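Local coordinates for protein putative solute-binding component of ABC transporter (Clostridium phytofermentans, PDB 4YS6) that probably captures sugars outside the cell for an ABC transporter, and holds beta-D-glucopyranose in the cleft between its two lobes, at residues T269-D274 and I290-R295; S248-V253 and I275-N280; L48-Q53 and I121-L126; Y136-N141 and D176-F181. One frame throughout, in Å; residues are numbered along the deposited sequence.

Contact 1: T269-D274 and I290-R295; sequences TGQDCD and IFKDTR. With BGC (beta-D-glucopyranose), chain D.
The Phe-291 ring is met obliquely by Cys-273 CB. Over the centre of one face stands Asp-293 N, 4.0 Å above the ring plane, and Tyr-353 packs edge-to-face. Cys-273 SG reaches back to Phe-291 CB at 3.9 Å. The contact lines the sugar cleft between the two lobes of a periplasmic binding protein. The 269-274 loop follows a strand of one lobe's sheet, while 290-291 ends the edge strand of the other sheet. Both segments send a charged side chain to glucose. The Asp-272 carboxylate takes two neighbouring hydroxyls, one on each oxygen: glucose O3 donates to Asp-272 OD1 at 2.7 Å, glucose O4 to Asp-272 OD2 at 2.5 Å. Lys-292 bends at chi3 (-60°), which turns its amine toward the same edge of the sugar. Lys-292 NZ donates to glucose O3 at 2.9 Å and weakly to O2. Sugar O3 therefore links the two charges, which are too far apart for a salt bridge. Gln-271 OE1 also lies against Lys-292 NZ, but that bond is very short and its length is doubtful. The amide of Gln-271 is held from its other end, where NE2 bonds to Ser-245 O. The backbones join where Asp-272 N donates to Ile-290 O at 2.8 Å. One water completes the join: it accepts from Lys-292 N at 2.8 Å and donates to both Asp-272 O and Lys-292 O.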
# COMPACT_ATOMS: atom_id res chain seq x y z
N THR A 269 7.72 -6.44 -9.62
CA THR A 269 6.69 -5.42 -9.52
C THR A 269 6.80 -4.66 -8.20
O THR A 269 7.59 -5.00 -7.33
CB THR A 269 5.27 -6.01 -9.63
OG1 THR A 269 5.01 -6.90 -8.54
CG2 THR A 269 5.11 -6.78 -10.93
N GLY A 270 5.97 -3.62 -8.05
CA GLY A 270 5.93 -2.87 -6.83
C GLY A 270 4.82 -1.85 -6.84
O GLY A 270 3.93 -1.86 -7.68
N GLN A 271 4.88 -0.96 -5.87
CA GLN A 271 3.90 0.10 -5.72
C GLN A 271 4.43 1.16 -4.74
O GLN A 271 5.00 0.81 -3.71
CB GLN A 271 2.58 -0.50 -5.24
CG GLN A 271 1.61 0.46 -4.73
CD GLN A 271 0.39 -0.19 -4.07
OE1 GLN A 271 -0.64 0.43 -4.02
NE2 GLN A 271 0.51 -1.45 -3.59
N ASP A 272 4.21 2.43 -5.10
CA ASP A 272 4.40 3.65 -4.29
C ASP A 272 5.45 4.60 -4.90
O ASP A 272 5.50 5.78 -4.54
CB ASP A 272 4.87 3.41 -2.84
CG ASP A 272 3.83 2.77 -1.95
OD1 ASP A 272 2.66 2.62 -2.35
OD2 ASP A 272 4.21 2.46 -0.79
N CYS A 273 6.31 4.07 -5.77
CA CYS A 273 7.44 4.83 -6.28
C CYS A 273 8.28 5.42 -5.15
O CYS A 273 8.62 6.63 -5.18
CB CYS A 273 6.99 5.94 -7.24
SG CYS A 273 6.28 5.26 -8.75
N ASP A 274 8.60 4.60 -4.15
CA ASP A 274 9.59 4.99 -3.15
C ASP A 274 10.89 5.36 -3.86
O ASP A 274 11.25 4.78 -4.87
CB ASP A 274 9.89 3.86 -2.15
CG ASP A 274 8.73 3.57 -1.21
OD1 ASP A 274 7.78 4.38 -1.12
OD2 ASP A 274 8.81 2.53 -0.51
N ILE A 290 3.85 1.52 -9.13
CA ILE A 290 2.55 2.16 -9.29
C ILE A 290 2.66 3.46 -8.54
O ILE A 290 3.05 3.47 -7.37
CB ILE A 290 1.40 1.28 -8.73
CG1 ILE A 290 1.27 -0.06 -9.46
CG2 ILE A 290 0.06 2.06 -8.74
CD1 ILE A 290 0.90 0.02 -10.89
N PHE A 291 2.32 4.55 -9.20
CA PHE A 291 2.37 5.87 -8.58
C PHE A 291 1.00 6.21 -8.01
O PHE A 291 0.01 6.24 -8.72
CB PHE A 291 2.80 6.94 -9.56
CG PHE A 291 2.77 8.34 -9.00
CD1 PHE A 291 3.48 8.65 -7.84
CD2 PHE A 291 2.07 9.34 -9.64
CE1 PHE A 291 3.46 9.95 -7.34
CE2 PHE A 291 2.07 10.62 -9.15
CZ PHE A 291 2.77 10.92 -7.98
N LYS A 292 0.99 6.48 -6.72
CA LYS A 292 -0.17 6.91 -5.99
C LYS A 292 0.15 8.29 -5.38
O LYS A 292 0.95 8.43 -4.45
CB LYS A 292 -0.53 5.88 -4.90
CG LYS A 292 -0.70 4.46 -5.46
CD LYS A 292 -1.42 3.52 -4.52
CE LYS A 292 -0.73 3.33 -3.18
NZ LYS A 292 -1.44 2.22 -2.47
N ASP A 293 -0.43 9.33 -5.96
CA ASP A 293 -0.04 10.69 -5.58
C ASP A 293 -0.68 11.02 -4.23
O ASP A 293 -1.88 11.31 -4.16
CB ASP A 293 -0.46 11.70 -6.66
CG ASP A 293 0.13 13.08 -6.43
OD1 ASP A 293 0.43 13.44 -5.27
OD2 ASP A 293 0.30 13.82 -7.42
N THR A 294 0.11 10.95 -3.16
CA THR A 294 -0.44 11.18 -1.81
C THR A 294 -0.99 12.59 -1.64
O THR A 294 -1.81 12.83 -0.75
CB THR A 294 0.61 10.94 -0.69
OG1 THR A 294 1.73 11.83 -0.82
CG2 THR A 294 1.10 9.52 -0.73
N ARG A 295 -0.57 13.54 -2.48
CA ARG A 295 -1.08 14.89 -2.37
C ARG A 295 -2.56 14.91 -2.76
O ARG A 295 -3.36 15.68 -2.21
CB ARG A 295 -0.30 15.84 -3.28
CG ARG A 295 1.16 15.90 -2.98
CD ARG A 295 1.86 16.72 -4.05
NE ARG A 295 1.79 16.03 -5.33
CZ ARG A 295 2.41 16.44 -6.43
NH1 ARG A 295 3.12 17.55 -6.40
NH2 ARG A 295 2.30 15.75 -7.54
C2 BGC D . -0.49 1.05 1.25
C3 BGC D . 0.71 0.91 0.37
C4 BGC D . 1.96 0.82 1.14
C5 BGC D . 1.91 -0.24 2.20
C6 BGC D . 3.09 -0.22 3.15
C1 BGC D . -0.57 -0.15 2.20
O1 BGC D . -1.57 -0.08 3.01
O2 BGC D . -1.67 1.10 0.45
O3 BGC D . 0.72 2.09 -0.52
O4 BGC D . 3.08 0.45 0.28
O5 BGC D . 0.70 -0.00 2.99
O6 BGC D . 3.39 1.09 3.60
O HOH W 1 3.03 6.73 -4.78

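Contact 2: S248-V253 and I275-N280; sequences STALGV and IANVKN
Leu-251 and Ala-276 make the apolar part of this helix-helix contact. Leu-251 CD2 lies 4.0 Å from Ala-276 CB, and CD1 touches the same methyl at 4.2 Å. The leucine has CG anti to its backbone nitrogen (chi1 -174°). Its two methyls then point across to the other helix and meet one side of it, formed by residues one turn apart. The second kind of contact is amide against carbon. Asn-280 ND2 comes to 3.5 Å from Leu-251 CD1, with the two side chains at about a right angle. Asn-277 ND2 sits over the first helix, 3.9 Å from Ala-250 CB and 3.7 Å from Leu-251 N. None of these pairs is a hydrogen bond. The polar bonds of Asn-277 ND2 go outside the segments, to Gln-286 OE1 and to Asp-247 O at the start of helix 247-260. They hold the buried amide in place, so it can pack against carbon without losing its partners. The axes of the two short segments approach to 9.7 Å and cross at 50°. In the fold, both helices follow strands of the four-stranded parallel sheet. Ala-250 and Val-253 rest on Cys-244 of strand 241-244, and Leu-251 also meets Thr-218 of helix 218-232. Val-278 faces elsewhere, onto Tyr-344 and Leu-348 of helix 344-349.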
# COMPACT_ATOMS: atom_id res chain seq x y z
N SER A 248 8.26 -1.56 -0.59
CA SER A 248 9.10 -1.97 0.54
C SER A 248 9.40 -3.47 0.46
O SER A 248 10.53 -3.89 0.75
CB SER A 248 8.47 -1.58 1.90
OG SER A 248 7.26 -2.27 2.17
N THR A 249 8.44 -4.28 -0.01
CA THR A 249 8.74 -5.70 -0.18
C THR A 249 9.63 -5.92 -1.40
O THR A 249 10.58 -6.71 -1.35
CB THR A 249 7.47 -6.56 -0.26
OG1 THR A 249 6.66 -6.17 -1.36
CG2 THR A 249 6.67 -6.44 1.04
N ALA A 250 9.37 -5.20 -2.49
CA ALA A 250 10.23 -5.32 -3.66
C ALA A 250 11.68 -4.98 -3.36
O ALA A 250 12.60 -5.59 -3.92
CB ALA A 250 9.70 -4.44 -4.79
N LEU A 251 11.90 -3.96 -2.54
CA LEU A 251 13.26 -3.58 -2.17
C LEU A 251 14.01 -4.71 -1.47
O LEU A 251 15.20 -4.94 -1.71
CB LEU A 251 13.23 -2.35 -1.28
CG LEU A 251 14.57 -1.76 -0.93
CD1 LEU A 251 15.31 -1.35 -2.20
CD2 LEU A 251 14.36 -0.56 -0.02
N GLY A 252 13.33 -5.41 -0.57
CA GLY A 252 13.90 -6.54 0.13
C GLY A 252 14.22 -7.66 -0.85
O GLY A 252 15.29 -8.26 -0.80
N VAL A 253 13.28 -7.91 -1.74
CA VAL A 253 13.49 -8.92 -2.78
C VAL A 253 14.70 -8.56 -3.65
O VAL A 253 15.59 -9.39 -3.87
CB VAL A 253 12.22 -9.06 -3.62
CG1 VAL A 253 12.47 -9.76 -4.96
CG2 VAL A 253 11.18 -9.84 -2.81
N ILE A 275 11.64 6.29 -3.28
CA ILE A 275 12.86 6.77 -3.90
C ILE A 275 13.86 5.66 -4.14
O ILE A 275 14.44 5.59 -5.21
CB ILE A 275 13.50 7.88 -3.03
CG1 ILE A 275 12.64 9.13 -3.12
CG2 ILE A 275 14.91 8.23 -3.49
CD1 ILE A 275 13.00 10.21 -2.11
N ALA A 276 14.08 4.79 -3.16
CA ALA A 276 15.02 3.68 -3.31
C ALA A 276 14.67 2.83 -4.53
O ALA A 276 15.55 2.42 -5.29
CB ALA A 276 15.03 2.83 -2.06
N ASN A 277 13.37 2.55 -4.68
CA ASN A 277 12.90 1.71 -5.77
C ASN A 277 12.97 2.40 -7.11
O ASN A 277 13.25 1.74 -8.12
CB ASN A 277 11.49 1.25 -5.50
CG ASN A 277 11.39 0.50 -4.21
OD1 ASN A 277 11.58 1.08 -3.15
ND2 ASN A 277 11.10 -0.79 -4.29
N VAL A 278 12.73 3.71 -7.15
CA VAL A 278 12.89 4.44 -8.41
C VAL A 278 14.34 4.37 -8.87
O VAL A 278 14.63 4.12 -10.04
CB VAL A 278 12.44 5.90 -8.29
CG1 VAL A 278 12.69 6.66 -9.62
CG2 VAL A 278 10.97 5.95 -7.93
N LYS A 279 15.27 4.59 -7.95
CA LYS A 279 16.68 4.46 -8.30
C LYS A 279 17.01 3.06 -8.80
O LYS A 279 17.76 2.91 -9.76
CB LYS A 279 17.55 4.81 -7.11
CG LYS A 279 17.51 6.29 -6.77
CD LYS A 279 18.28 6.59 -5.50
CE LYS A 279 18.34 8.08 -5.22
NZ LYS A 279 19.31 8.40 -4.13
N ASN A 280 16.44 2.03 -8.17
CA ASN A 280 16.62 0.66 -8.67
C ASN A 280 16.02 0.47 -10.06
O ASN A 280 16.64 -0.19 -10.90
CB ASN A 280 16.01 -0.36 -7.74
CG ASN A 280 16.87 -0.60 -6.52
OD1 ASN A 280 18.03 -0.18 -6.46
ND2 ASN A 280 16.30 -1.29 -5.55

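Contact 3: L48-Q53 and I121-L126; sequences LQRWNQ and IAYDRL. With NA (sodium ion), chain I; BGC (beta-D-glucopyranose), chain D.
Asp-124 OD1 is gripped by both terminal nitrogens of Arg-50. Arg-50 NH1 bonds to Asp-124 OD1 at 2.8 Å in a salt bridge, and Arg-50 NH2 adds a weak bond to the same oxygen at 3.0 Å. The guanidinium and carboxylate planes are nearly perpendicular, and NH1 comes from above the carboxylate, 62° out of its plane. The other oxygen, Asp-124 OD2, accepts from glucose O2 at 2.8 Å. The Arg-50 chain bends at chi3 (-73°), which swings its guanidinium between Asp-124 and the sugar. Arg-50 NH1 also donates to glucose O3 at 2.9 Å, while NE pairs with Asp-54. The arginine is thus fixed by two carboxylates and the ligand. Arg-125 serves the far end of the sugar. Arg-125 NE donates to glucose O1 at 2.9 Å, and Arg-125 NH2 donates almost straight to glucose ring oxygen O5 at 3.0 Å (173°). Trp-51 lies between the two arginines. Its CH2 sits over the centre of the Arg-50 guanidinium, and its CZ2 over one face of that of Arg-125. Trp-51 NE1 donates to glucose O6 at 3.0 Å. Tyr-123 meets the far rim of the indole edge on, CE1 to CZ3, and its OH bonds to Asp-54. Facing away from the sugar, Asn-52 O, Ser-56 OG and three waters bind a sodium ion. The N-terminal part of helix 50-64 thus meets the C-terminal end of strand 119-123, which runs between parallel strands 95-98 and 135-139. Leu-297 of helix 294-309 packs on Arg-50 and Tyr-123.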
# COMPACT_ATOMS: atom_id res chain seq x y z
N LEU A 48 8.22 3.39 6.70
CA LEU A 48 7.70 3.04 5.38
C LEU A 48 7.46 4.39 4.70
O LEU A 48 6.78 5.25 5.25
CB LEU A 48 6.43 2.22 5.50
CG LEU A 48 6.61 0.82 6.10
CD1 LEU A 48 5.31 0.21 6.50
CD2 LEU A 48 7.32 -0.08 5.12
N GLN A 49 8.07 4.60 3.54
CA GLN A 49 8.31 5.97 3.11
C GLN A 49 7.06 6.81 2.94
O GLN A 49 7.03 7.96 3.38
CB GLN A 49 9.06 5.99 1.79
CG GLN A 49 9.62 7.37 1.46
CD GLN A 49 9.86 7.52 -0.04
OE1 GLN A 49 10.74 6.90 -0.61
NE2 GLN A 49 9.06 8.36 -0.66
N ARG A 50 6.04 6.27 2.28
CA ARG A 50 4.95 7.12 1.82
C ARG A 50 4.27 7.90 2.95
O ARG A 50 3.84 9.04 2.73
CB ARG A 50 3.88 6.30 1.05
CG ARG A 50 3.15 5.27 1.85
CD ARG A 50 1.88 4.83 1.13
NE ARG A 50 0.84 5.86 1.16
CZ ARG A 50 -0.41 5.66 0.74
NH1 ARG A 50 -0.76 4.51 0.19
NH2 ARG A 50 -1.32 6.62 0.84
N TRP A 51 4.22 7.34 4.14
CA TRP A 51 3.43 7.94 5.24
C TRP A 51 4.05 9.24 5.69
O TRP A 51 3.35 10.08 6.26
CB TRP A 51 3.28 6.96 6.41
CG TRP A 51 2.77 5.65 5.93
CD1 TRP A 51 3.49 4.50 5.82
CD2 TRP A 51 1.46 5.35 5.41
NE1 TRP A 51 2.73 3.51 5.28
CE2 TRP A 51 1.49 4.00 4.99
CE3 TRP A 51 0.28 6.09 5.25
CZ2 TRP A 51 0.37 3.37 4.45
CZ3 TRP A 51 -0.82 5.45 4.68
CH2 TRP A 51 -0.77 4.12 4.30
N ASN A 52 5.34 9.43 5.41
CA ASN A 52 5.97 10.74 5.63
C ASN A 52 5.31 11.80 4.76
O ASN A 52 5.02 12.91 5.21
CB ASN A 52 7.45 10.66 5.35
CG ASN A 52 8.19 9.78 6.35
OD1 ASN A 52 8.50 10.20 7.46
ND2 ASN A 52 8.45 8.56 5.97
N GLN A 53 5.07 11.44 3.51
CA GLN A 53 4.41 12.34 2.57
C GLN A 53 2.92 12.47 2.88
O GLN A 53 2.38 13.57 2.84
CB GLN A 53 4.62 11.88 1.14
CG GLN A 53 6.01 12.21 0.57
CD GLN A 53 7.06 11.26 1.03
OE1 GLN A 53 7.02 10.08 0.69
NE2 GLN A 53 8.01 11.74 1.83
N ILE A 121 -12.38 9.21 9.65
CA ILE A 121 -12.07 8.92 8.26
C ILE A 121 -10.94 7.90 8.26
O ILE A 121 -9.88 8.14 8.84
CB ILE A 121 -11.67 10.20 7.47
CG1 ILE A 121 -12.82 11.21 7.46
CG2 ILE A 121 -11.27 9.85 6.06
CD1 ILE A 121 -12.46 12.55 6.89
N ALA A 122 -11.18 6.76 7.65
CA ALA A 122 -10.13 5.76 7.42
C ALA A 122 -9.30 6.23 6.26
O ALA A 122 -9.82 6.45 5.16
CB ALA A 122 -10.71 4.42 7.12
N TYR A 123 -8.00 6.40 6.50
CA TYR A 123 -7.07 6.93 5.53
C TYR A 123 -6.26 5.78 4.93
O TYR A 123 -5.49 5.14 5.65
CB TYR A 123 -6.11 7.94 6.19
CG TYR A 123 -5.20 8.64 5.21
CD1 TYR A 123 -4.03 8.04 4.75
CD2 TYR A 123 -5.51 9.91 4.75
CE1 TYR A 123 -3.21 8.69 3.83
CE2 TYR A 123 -4.71 10.56 3.84
CZ TYR A 123 -3.57 9.96 3.38
OH TYR A 123 -2.79 10.64 2.48
N ASP A 124 -6.46 5.57 3.63
CA ASP A 124 -5.77 4.59 2.79
C ASP A 124 -6.08 3.14 3.10
O ASP A 124 -6.38 2.37 2.16
CB ASP A 124 -4.27 4.78 2.81
CG ASP A 124 -3.61 4.02 1.69
OD1 ASP A 124 -3.52 4.55 0.55
OD2 ASP A 124 -3.26 2.85 1.91
N ARG A 125 -6.00 2.77 4.37
CA ARG A 125 -6.33 1.43 4.86
C ARG A 125 -7.69 1.43 5.53
O ARG A 125 -8.00 2.33 6.29
CB ARG A 125 -5.29 0.96 5.87
CG ARG A 125 -3.89 0.92 5.27
CD ARG A 125 -2.86 0.78 6.37
NE ARG A 125 -1.51 0.54 5.82
CZ ARG A 125 -0.43 0.34 6.57
NH1 ARG A 125 -0.49 0.40 7.88
NH2 ARG A 125 0.74 0.09 5.99
N LEU A 126 -8.49 0.41 5.28
CA LEU A 126 -9.81 0.38 5.86
C LEU A 126 -9.76 -0.10 7.33
O LEU A 126 -9.06 -1.05 7.67
CB LEU A 126 -10.72 -0.49 5.00
CG LEU A 126 -12.20 -0.51 5.37
CD1 LEU A 126 -12.83 0.87 5.31
CD2 LEU A 126 -12.96 -1.51 4.50
NA NA I . 7.07 14.42 6.62
C2 BGC D . -0.49 1.05 1.25
C3 BGC D . 0.71 0.91 0.37
C4 BGC D . 1.96 0.82 1.14
C5 BGC D . 1.91 -0.24 2.20
C6 BGC D . 3.09 -0.22 3.15
C1 BGC D . -0.57 -0.15 2.20
O1 BGC D . -1.57 -0.08 3.01
O2 BGC D . -1.67 1.10 0.45
O3 BGC D . 0.72 2.09 -0.52
O4 BGC D . 3.08 0.45 0.28
O5 BGC D . 0.70 -0.00 2.99
O6 BGC D . 3.39 1.09 3.60
O HOH W 2 7.94 12.99 8.34
O HOH W 3 8.96 14.40 5.15
O HOH W 4 5.43 14.37 8.45

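Contact 4: Y136-N141 and D176-F181; sequences YATFDN and DNNARF. With BGC (beta-D-glucopyranose), chain D.
Asn-178 faces Tyr-136 and Asn-141 on one side and glucose on the other. Its CG is anti to the carbonyl carbon (chi1 -66°), which sets the amide between Tyr-136 OH and the sugar. Asn-178 ND2 donates to glucose O2 at 3.1 Å and more weakly to O1. Glucose O1 donates to Asp-176 OD2 at 2.6 Å. Around this first shell, Tyr-136 brings its OH to within 3.1 Å of Asn-178 OD1, which lies at the edge of the ring. That hydroxyl has its hydrogen-bond partner in Asp-124 O, which also accepts from Asn-178 ND2 and Thr-138 OG1. One backbone carbonyl therefore gathers both segments. Asn-141 ND2 donates to Thr-138 OG1 at 3.0 Å. Asn-141 CB packs on Phe-181 CB at 3.8 Å, and Tyr-322 stacks on the Phe-181 ring. Asp-176 is positioned in turn by two bonds. Trp-216 NE1 donates to OD2, and Asn-178 N donates to Asp-176 OD1 at 2.9 Å, which makes Asp-176 the N-cap of helix 177-195. Strand 135-139 belongs to the seven-stranded sheet, whereas this helix follows strand 165-170 of the other sheet. A ligand held between two lobes is the arrangement known for periplasmic binding proteins, here with a sugar.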
# COMPACT_ATOMS: atom_id res chain seq x y z
N TYR A 136 -14.07 6.47 3.98
CA TYR A 136 -12.82 5.81 3.60
C TYR A 136 -12.29 6.52 2.36
O TYR A 136 -13.01 6.69 1.38
CB TYR A 136 -13.08 4.33 3.33
CG TYR A 136 -11.90 3.49 2.90
CD1 TYR A 136 -10.65 3.65 3.46
CD2 TYR A 136 -12.07 2.49 1.95
CE1 TYR A 136 -9.59 2.83 3.08
CE2 TYR A 136 -11.04 1.68 1.56
CZ TYR A 136 -9.81 1.83 2.11
OH TYR A 136 -8.80 0.98 1.70
N ALA A 137 -11.02 6.91 2.41
CA ALA A 137 -10.33 7.51 1.27
C ALA A 137 -9.13 6.67 0.94
O ALA A 137 -8.30 6.43 1.80
CB ALA A 137 -9.90 8.89 1.58
N THR A 138 -9.01 6.26 -0.31
CA THR A 138 -7.90 5.38 -0.68
C THR A 138 -7.67 5.45 -2.19
O THR A 138 -8.33 6.23 -2.89
CB THR A 138 -8.21 3.95 -0.21
OG1 THR A 138 -7.06 3.11 -0.38
CG2 THR A 138 -9.39 3.38 -0.98
N PHE A 139 -6.71 4.69 -2.69
CA PHE A 139 -6.58 4.44 -4.12
C PHE A 139 -7.34 3.17 -4.44
O PHE A 139 -7.76 2.43 -3.54
CB PHE A 139 -5.09 4.37 -4.53
CG PHE A 139 -4.40 5.69 -4.43
CD1 PHE A 139 -3.93 6.14 -3.22
CD2 PHE A 139 -4.27 6.49 -5.54
CE1 PHE A 139 -3.35 7.39 -3.10
CE2 PHE A 139 -3.67 7.75 -5.42
CZ PHE A 139 -3.23 8.18 -4.20
N ASP A 140 -7.60 2.93 -5.71
CA ASP A 140 -8.32 1.72 -6.09
C ASP A 140 -7.40 0.52 -5.95
O ASP A 140 -6.62 0.18 -6.87
CB ASP A 140 -8.83 1.88 -7.52
CG ASP A 140 -9.75 0.75 -7.94
OD1 ASP A 140 -9.72 -0.34 -7.34
OD2 ASP A 140 -10.50 0.98 -8.90
N ASN A 141 -7.44 -0.10 -4.77
CA ASN A 141 -6.46 -1.11 -4.42
C ASN A 141 -6.59 -2.40 -5.24
O ASN A 141 -5.59 -3.00 -5.60
CB ASN A 141 -6.56 -1.41 -2.94
CG ASN A 141 -6.33 -0.18 -2.10
OD1 ASN A 141 -5.26 0.41 -2.18
ND2 ASN A 141 -7.35 0.26 -1.39
N ASP A 176 -3.40 -5.60 7.36
CA ASP A 176 -3.72 -4.50 6.44
C ASP A 176 -4.71 -4.99 5.39
O ASP A 176 -4.36 -5.80 4.53
CB ASP A 176 -2.43 -4.02 5.78
CG ASP A 176 -2.63 -2.86 4.83
OD1 ASP A 176 -3.77 -2.46 4.57
OD2 ASP A 176 -1.60 -2.35 4.30
N ASN A 177 -5.94 -4.51 5.47
CA ASN A 177 -6.98 -4.95 4.53
C ASN A 177 -6.56 -4.68 3.09
O ASN A 177 -6.94 -5.43 2.18
CB ASN A 177 -8.31 -4.26 4.85
CG ASN A 177 -9.48 -4.89 4.12
OD1 ASN A 177 -9.79 -6.08 4.30
ND2 ASN A 177 -10.18 -4.08 3.34
N ASN A 178 -5.75 -3.65 2.86
CA ASN A 178 -5.29 -3.42 1.50
C ASN A 178 -4.51 -4.57 0.89
O ASN A 178 -4.57 -4.79 -0.32
CB ASN A 178 -4.40 -2.19 1.41
CG ASN A 178 -5.15 -0.91 1.69
OD1 ASN A 178 -6.37 -0.87 1.86
ND2 ASN A 178 -4.40 0.17 1.70
N ALA A 179 -3.77 -5.30 1.72
CA ALA A 179 -2.95 -6.38 1.21
C ALA A 179 -3.84 -7.43 0.55
O ALA A 179 -3.47 -8.01 -0.46
CB ALA A 179 -2.10 -7.00 2.31
N ARG A 180 -5.03 -7.65 1.12
CA ARG A 180 -6.00 -8.60 0.57
C ARG A 180 -6.42 -8.20 -0.83
O ARG A 180 -6.57 -9.03 -1.71
CB ARG A 180 -7.26 -8.71 1.44
CG ARG A 180 -7.04 -9.28 2.82
CD ARG A 180 -8.38 -9.73 3.42
NE ARG A 180 -9.41 -8.68 3.44
CZ ARG A 180 -10.56 -8.70 2.77
NH1 ARG A 180 -10.89 -9.72 1.98
NH2 ARG A 180 -11.42 -7.69 2.89
N PHE A 181 -6.62 -6.91 -1.00
CA PHE A 181 -7.01 -6.37 -2.29
C PHE A 181 -5.88 -6.38 -3.32
O PHE A 181 -6.12 -6.67 -4.50
CB PHE A 181 -7.55 -4.96 -2.12
CG PHE A 181 -8.97 -4.94 -1.65
CD1 PHE A 181 -9.29 -5.31 -0.36
CD2 PHE A 181 -9.98 -4.60 -2.53
CE1 PHE A 181 -10.60 -5.34 0.05
CE2 PHE A 181 -11.29 -4.61 -2.13
CZ PHE A 181 -11.61 -4.98 -0.85
C2 BGC D . -0.49 1.05 1.25
C3 BGC D . 0.71 0.91 0.37
C4 BGC D . 1.96 0.82 1.14
C5 BGC D . 1.91 -0.24 2.20
C6 BGC D . 3.09 -0.22 3.15
C1 BGC D . -0.57 -0.15 2.20
O1 BGC D . -1.57 -0.08 3.01
O2 BGC D . -1.67 1.10 0.45
O3 BGC D . 0.72 2.09 -0.52
O4 BGC D . 3.08 0.45 0.28
O5 BGC D . 0.70 -0.00 2.99
O6 BGC D . 3.39 1.09 3.60

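How the contacts relate
Contacts 1, 3 and 4 are buried and surround one glucose from different directions. Contact 2 is only partly buried and does not touch the sugar. Chemistry follows place. Contact 3 is rich in arginine and aromatic groups, contact 1 sends an acid and a lysine to the same sugar hydroxyl, and contact 4 relies on amides and a helix cap. Contact 2 is helix packing of apolar and amide groups. Contacts 3 and 4 lie on neighbouring strands of the seven-stranded sheet, joined by Asp-124 N to Ala-137 O. Contact 1 reaches that sheet too, at its edge strand. Contacts 1 and 2 are adjacent, since 275-280 continues directly from the 269-274 loop. Gln-49 OE1 links contact 3 to Ile-275 N.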